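Local atomic coordinates of nicastrin (PDB entry 4R12), a protein that probably serves as an essential subunit of gamma-secretase, the complex that cleaves integral membrane proteins such as Notch receptors within the membrane, and is thought to recruit substrates. Residues Ser341-Thr355 against Asn393-Tyr405. Residues are numbered along the deposited sequence; the frame is centred on the assembly and turned at random.
Sequences SLYLHTAGTKTSSVT and NKIPVVVITDHDY
His-345 shows how a strand residue can tie down the loop that follows its partner strand. Its CG lies anti to the carbonyl carbon (chi1 -52°), which carries the imidazole beyond Val-399 toward the end of strand 397-401. There NE2 donates to His-403 O at 2.9 Å; the acceptor lies in the ring plane, although the hydrogen bond is bent, with an N-H...O angle of 138°. NE2 also hydrogen-bonds Thr-401 OG1 at 3.0 Å, reaching a hydroxyl whose side chain crosses the imidazole at about a right angle. That same hydroxyl accepts from His-403 N in an ST turn, 3.1 Å from N to OG1, so one histidine braces both ends of the turn.

The chain just beyond the turn lies over one face of the Tyr-343 ring: Asp-404 N sits 3.6 Å above the ring plane, over its centre, and Asp-404 CB makes a CH-pi contact with the same face. The carboxylate, nearly parallel to the ring, is held by Thr-375 and Thr-376. Behind these side chains runs regular antiparallel pairing, with Tyr-343, His-345 and Ala-347 bonded through N and O to Thr-401, Val-399 and Val-397.

On the other face Val-398 CG1 meets Leu-344 CD2 at 3.9 Å, while its CG2, turned beside the backbone N, packs against Val-354 CG1 at 4.0 Å. Helix 352-362 thus covers this face at Val-398, while Phe-372 of strand 370-374 packs on Leu-344; helix 385-389 lies against Ala-347, Val-397 and Val-399. Within the aminopeptidase-like large lobe, strand 397-401 is flanked by parallel strand 319-325 and antiparallel strand 339-347, and the latter pairs in turn with strand 370-374.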
loop_
_atom_site.group_PDB
_atom_site.type_symbol
_atom_site.label_atom_id
_atom_site.label_comp_id
_atom_site.label_asym_id
_atom_site.label_seq_id
_atom_site.Cartn_x
_atom_site.Cartn_y
_atom_site.Cartn_z
ATOM N N SER A 341 -10.517 -20.244 7.507
ATOM C CA SER A 341 -10.446 -19.507 8.769
ATOM C C SER A 341 -9.888 -18.111 8.624
ATOM O O SER A 341 -8.827 -17.920 8.018
ATOM C CB SER A 341 -9.578 -20.260 9.783
ATOM O OG SER A 341 -10.022 -21.589 9.955
ATOM N N LEU A 342 -10.594 -17.138 9.199
ATOM C CA LEU A 342 -10.008 -15.832 9.470
ATOM C C LEU A 342 -9.830 -15.728 10.966
ATOM O O LEU A 342 -10.584 -16.332 11.724
ATOM C CB LEU A 342 -10.884 -14.686 8.942
ATOM C CG LEU A 342 -10.960 -14.557 7.420
ATOM C CD1 LEU A 342 -11.972 -13.452 7.015
ATOM C CD2 LEU A 342 -9.575 -14.274 6.795
ATOM N N TYR A 343 -8.843 -14.950 11.387
ATOM C CA TYR A 343 -8.441 -14.913 12.787
ATOM C C TYR A 343 -8.727 -13.553 13.393
ATOM O O TYR A 343 -8.536 -12.524 12.759
ATOM C CB TYR A 343 -6.960 -15.273 12.913
ATOM C CG TYR A 343 -6.725 -16.735 12.632
ATOM C CD1 TYR A 343 -6.509 -17.191 11.334
ATOM C CD2 TYR A 343 -6.767 -17.671 13.661
ATOM C CE1 TYR A 343 -6.319 -18.550 11.074
ATOM C CE2 TYR A 343 -6.584 -19.016 13.415
ATOM C CZ TYR A 343 -6.356 -19.449 12.123
ATOM O OH TYR A 343 -6.167 -20.793 11.895
ATOM N N LEU A 344 -9.232 -13.563 14.615
ATOM C CA LEU A 344 -9.622 -12.337 15.289
ATOM C C LEU A 344 -8.605 -11.986 16.363
ATOM O O LEU A 344 -8.479 -12.701 17.356
ATOM C CB LEU A 344 -11.024 -12.487 15.904
ATOM C CG LEU A 344 -12.127 -12.756 14.874
ATOM C CD1 LEU A 344 -13.481 -12.851 15.567
ATOM C CD2 LEU A 344 -12.155 -11.685 13.772
ATOM N N HIS A 345 -7.860 -10.905 16.149
ATOM C CA HIS A 345 -6.884 -10.449 17.132
ATOM C C HIS A 345 -7.466 -9.246 17.842
ATOM O O HIS A 345 -7.682 -8.209 17.225
ATOM C CB HIS A 345 -5.548 -10.094 16.454
ATOM C CG HIS A 345 -5.025 -11.183 15.569
ATOM N ND1 HIS A 345 -3.890 -11.902 15.868
ATOM C CD2 HIS A 345 -5.503 -11.695 14.410
ATOM C CE1 HIS A 345 -3.681 -12.805 14.925
ATOM N NE2 HIS A 345 -4.644 -12.702 14.028
ATOM N N THR A 346 -7.709 -9.378 19.141
ATOM C CA THR A 346 -8.494 -8.378 19.848
ATOM C C THR A 346 -7.668 -7.602 20.865
ATOM O O THR A 346 -6.663 -8.097 21.376
ATOM C CB THR A 346 -9.710 -9.029 20.572
ATOM O OG1 THR A 346 -9.253 -10.030 21.487
ATOM C CG2 THR A 346 -10.640 -9.681 19.563
ATOM N N ALA A 347 -8.096 -6.375 21.142
ATOM C CA ALA A 347 -7.477 -5.565 22.182
ATOM C C ALA A 347 -8.498 -4.563 22.697
ATOM O O ALA A 347 -9.593 -4.444 22.147
ATOM C CB ALA A 347 -6.232 -4.858 21.647
ATOM N N GLY A 348 -8.157 -3.851 23.762
ATOM C CA GLY A 348 -9.115 -2.964 24.389
ATOM C C GLY A 348 -10.068 -3.726 25.296
ATOM O O GLY A 348 -9.728 -4.801 25.798
ATOM N N THR A 349 -11.254 -3.167 25.516
ATOM C CA THR A 349 -12.210 -3.732 26.463
ATOM C C THR A 349 -13.507 -4.184 25.799
ATOM O O THR A 349 -13.900 -3.652 24.749
ATOM C CB THR A 349 -12.569 -2.716 27.566
ATOM O OG1 THR A 349 -12.925 -1.467 26.956
ATOM C CG2 THR A 349 -11.393 -2.495 28.489
ATOM N N LYS A 350 -14.163 -5.158 26.427
ATOM C CA LYS A 350 -15.475 -5.650 25.993
ATOM C C LYS A 350 -15.465 -6.079 24.522
ATOM O O LYS A 350 -16.330 -5.685 23.730
ATOM C CB LYS A 350 -16.552 -4.583 26.229
ATOM C CG LYS A 350 -16.604 -4.056 27.662
ATOM C CD LYS A 350 -17.972 -3.478 28.000
ATOM C CE LYS A 350 -18.034 -2.982 29.439
ATOM N NZ LYS A 350 -17.134 -1.813 29.668
ATOM N N THR A 351 -14.493 -6.902 24.159
ATOM C CA THR A 351 -14.373 -7.320 22.766
ATOM C C THR A 351 -15.223 -8.548 22.408
ATOM O O THR A 351 -15.619 -8.716 21.251
ATOM C CB THR A 351 -12.898 -7.597 22.407
ATOM O OG1 THR A 351 -12.302 -8.448 23.390
ATOM C CG2 THR A 351 -12.120 -6.288 22.340
ATOM N N SER A 352 -15.515 -9.401 23.388
ATOM C CA SER A 352 -16.263 -10.623 23.093
ATOM C C SER A 352 -17.669 -10.293 22.617
ATOM O O SER A 352 -18.234 -11.049 21.839
ATOM C CB SER A 352 -16.310 -11.560 24.307
ATOM O OG SER A 352 -16.890 -10.928 25.431
ATOM N N SER A 353 -18.216 -9.159 23.062
ATOM C CA SER A 353 -19.523 -8.692 22.581
ATOM C C SER A 353 -19.527 -8.526 21.073
ATOM O O SER A 353 -20.492 -8.890 20.393
ATOM C CB SER A 353 -19.902 -7.358 23.221
ATOM O OG SER A 353 -20.319 -7.551 24.554
ATOM N N VAL A 354 -18.436 -7.954 20.576
ATOM C CA VAL A 354 -18.249 -7.688 19.159
ATOM C C VAL A 354 -17.895 -8.951 18.380
ATOM O O VAL A 354 -18.518 -9.237 17.367
ATOM C CB VAL A 354 -17.164 -6.617 18.955
ATOM C CG1 VAL A 354 -16.929 -6.334 17.471
ATOM C CG2 VAL A 354 -17.556 -5.344 19.707
ATOM N N THR A 355 -16.925 -9.733 18.853
ATOM C CA THR A 355 -16.565 -10.951 18.120
ATOM C C THR A 355 -17.697 -11.991 18.116
ATOM O O THR A 355 -17.811 -12.780 17.166
ATOM C CB THR A 355 -15.285 -11.616 18.678
ATOM O OG1 THR A 355 -15.478 -11.978 20.045
ATOM C CG2 THR A 355 -14.069 -10.674 18.553
ATOM N N ASN A 393 -7.317 2.472 25.675
ATOM C CA ASN A 393 -7.581 1.051 25.864
ATOM C C ASN A 393 -9.038 0.824 26.244
ATOM O O ASN A 393 -9.415 -0.277 26.631
ATOM C CB ASN A 393 -6.665 0.469 26.947
ATOM C CG ASN A 393 -6.501 1.404 28.132
ATOM O OD1 ASN A 393 -7.357 1.464 29.016
ATOM N ND2 ASN A 393 -5.398 2.150 28.152
ATOM N N LYS A 394 -9.845 1.872 26.103
ATOM C CA LYS A 394 -11.213 1.916 26.619
ATOM C C LYS A 394 -12.266 1.292 25.701
ATOM O O LYS A 394 -13.430 1.153 26.089
ATOM C CB LYS A 394 -11.613 3.366 26.897
ATOM C CG LYS A 394 -11.317 3.868 28.296
ATOM C CD LYS A 394 -9.852 3.744 28.660
ATOM C CE LYS A 394 -9.605 4.262 30.072
ATOM N NZ LYS A 394 -8.233 3.949 30.550
ATOM N N ILE A 395 -11.869 0.927 24.486
ATOM C CA ILE A 395 -12.836 0.490 23.486
ATOM C C ILE A 395 -12.427 -0.818 22.816
ATOM O O ILE A 395 -11.244 -1.134 22.743
ATOM C CB ILE A 395 -13.032 1.564 22.402
ATOM C CG1 ILE A 395 -11.705 1.867 21.710
ATOM C CG2 ILE A 395 -13.605 2.842 23.010
ATOM C CD1 ILE A 395 -11.869 2.667 20.454
ATOM N N PRO A 396 -13.413 -1.588 22.329
ATOM C CA PRO A 396 -13.077 -2.858 21.681
ATOM C C PRO A 396 -12.394 -2.655 20.324
ATOM O O PRO A 396 -12.860 -1.879 19.483
ATOM C CB PRO A 396 -14.438 -3.541 21.527
ATOM C CG PRO A 396 -15.422 -2.417 21.514
ATOM C CD PRO A 396 -14.870 -1.391 22.442
ATOM N N VAL A 397 -11.284 -3.358 20.140
ATOM C CA VAL A 397 -10.533 -3.329 18.900
ATOM C C VAL A 397 -10.429 -4.748 18.368
ATOM O O VAL A 397 -10.030 -5.660 19.091
ATOM C CB VAL A 397 -9.131 -2.741 19.105
ATOM C CG1 VAL A 397 -8.309 -2.865 17.825
ATOM C CG2 VAL A 397 -9.214 -1.280 19.564
ATOM N N VAL A 398 -10.835 -4.936 17.119
ATOM C CA VAL A 398 -10.777 -6.238 16.481
ATOM C C VAL A 398 -10.007 -6.118 15.183
ATOM O O VAL A 398 -10.442 -5.428 14.256
ATOM C CB VAL A 398 -12.171 -6.809 16.187
ATOM C CG1 VAL A 398 -12.042 -8.180 15.532
ATOM C CG2 VAL A 398 -13.015 -6.893 17.479
ATOM N N VAL A 399 -8.854 -6.768 15.139
ATOM C CA VAL A 399 -8.072 -6.846 13.921
ATOM C C VAL A 399 -8.352 -8.202 13.275
ATOM O O VAL A 399 -8.119 -9.246 13.873
ATOM C CB VAL A 399 -6.566 -6.666 14.200
ATOM C CG1 VAL A 399 -5.768 -6.692 12.911
ATOM C CG2 VAL A 399 -6.325 -5.354 14.955
ATOM N N ILE A 400 -8.879 -8.176 12.059
ATOM C CA ILE A 400 -9.206 -9.399 11.341
ATOM C C ILE A 400 -8.100 -9.748 10.339
ATOM O O ILE A 400 -7.788 -8.944 9.472
ATOM C CB ILE A 400 -10.554 -9.256 10.589
ATOM C CG1 ILE A 400 -11.667 -8.811 11.549
ATOM C CG2 ILE A 400 -10.905 -10.551 9.874
ATOM C CD1 ILE A 400 -13.066 -8.703 10.885
ATOM N N THR A 401 -7.517 -10.942 10.464
ATOM C CA THR A 401 -6.440 -11.378 9.576
ATOM C C THR A 401 -6.659 -12.810 9.120
ATOM O O THR A 401 -7.585 -13.484 9.579
ATOM C CB THR A 401 -5.034 -11.320 10.269
ATOM O OG1 THR A 401 -4.842 -12.502 11.061
ATOM C CG2 THR A 401 -4.886 -10.089 11.157
ATOM N N ASP A 402 -5.778 -13.283 8.243
ATOM C CA ASP A 402 -5.844 -14.659 7.760
ATOM C C ASP A 402 -4.784 -15.555 8.401
ATOM O O ASP A 402 -4.443 -16.614 7.857
ATOM C CB ASP A 402 -5.716 -14.716 6.235
ATOM C CG ASP A 402 -4.470 -14.036 5.720
ATOM O OD1 ASP A 402 -3.533 -13.786 6.523
ATOM O OD2 ASP A 402 -4.442 -13.736 4.503
ATOM N N HIS A 403 -4.271 -15.142 9.556
ATOM C CA HIS A 403 -3.248 -15.931 10.235
ATOM C C HIS A 403 -3.378 -15.853 11.753
ATOM O O HIS A 403 -3.762 -14.820 12.315
ATOM C CB HIS A 403 -1.850 -15.451 9.824
ATOM C CG HIS A 403 -1.622 -13.993 10.097
ATOM N ND1 HIS A 403 -0.937 -13.536 11.207
ATOM C CD2 HIS A 403 -2.034 -12.889 9.433
ATOM C CE1 HIS A 403 -0.921 -12.216 11.198
ATOM N NE2 HIS A 403 -1.582 -11.796 10.134
ATOM N N ASP A 404 -3.024 -16.947 12.417
ATOM C CA ASP A 404 -2.936 -16.953 13.873
ATOM C C ASP A 404 -1.636 -16.259 14.277
ATOM O O ASP A 404 -1.653 -15.152 14.836
ATOM C CB ASP A 404 -3.001 -18.384 14.414
ATOM C CG ASP A 404 -2.659 -18.471 15.907
ATOM O OD1 ASP A 404 -2.831 -17.457 16.623
ATOM O OD2 ASP A 404 -2.223 -19.548 16.356
ATOM N N TYR A 405 -0.509 -16.897 13.986
ATOM C CA TYR A 405 0.792 -16.270 14.233
ATOM C C TYR A 405 1.474 -15.919 12.892
ATOM O O TYR A 405 1.184 -14.872 12.306
ATOM C CB TYR A 405 1.665 -17.194 15.105
ATOM C CG TYR A 405 3.036 -16.646 15.471
ATOM C CD1 TYR A 405 3.349 -15.304 15.297
ATOM C CD2 TYR A 405 4.026 -17.487 15.984
ATOM C CE1 TYR A 405 4.607 -14.806 15.618
ATOM C CE2 TYR A 405 5.291 -16.998 16.311
ATOM C CZ TYR A 405 5.572 -15.655 16.121
ATOM O OH TYR A 405 6.815 -15.160 16.433
#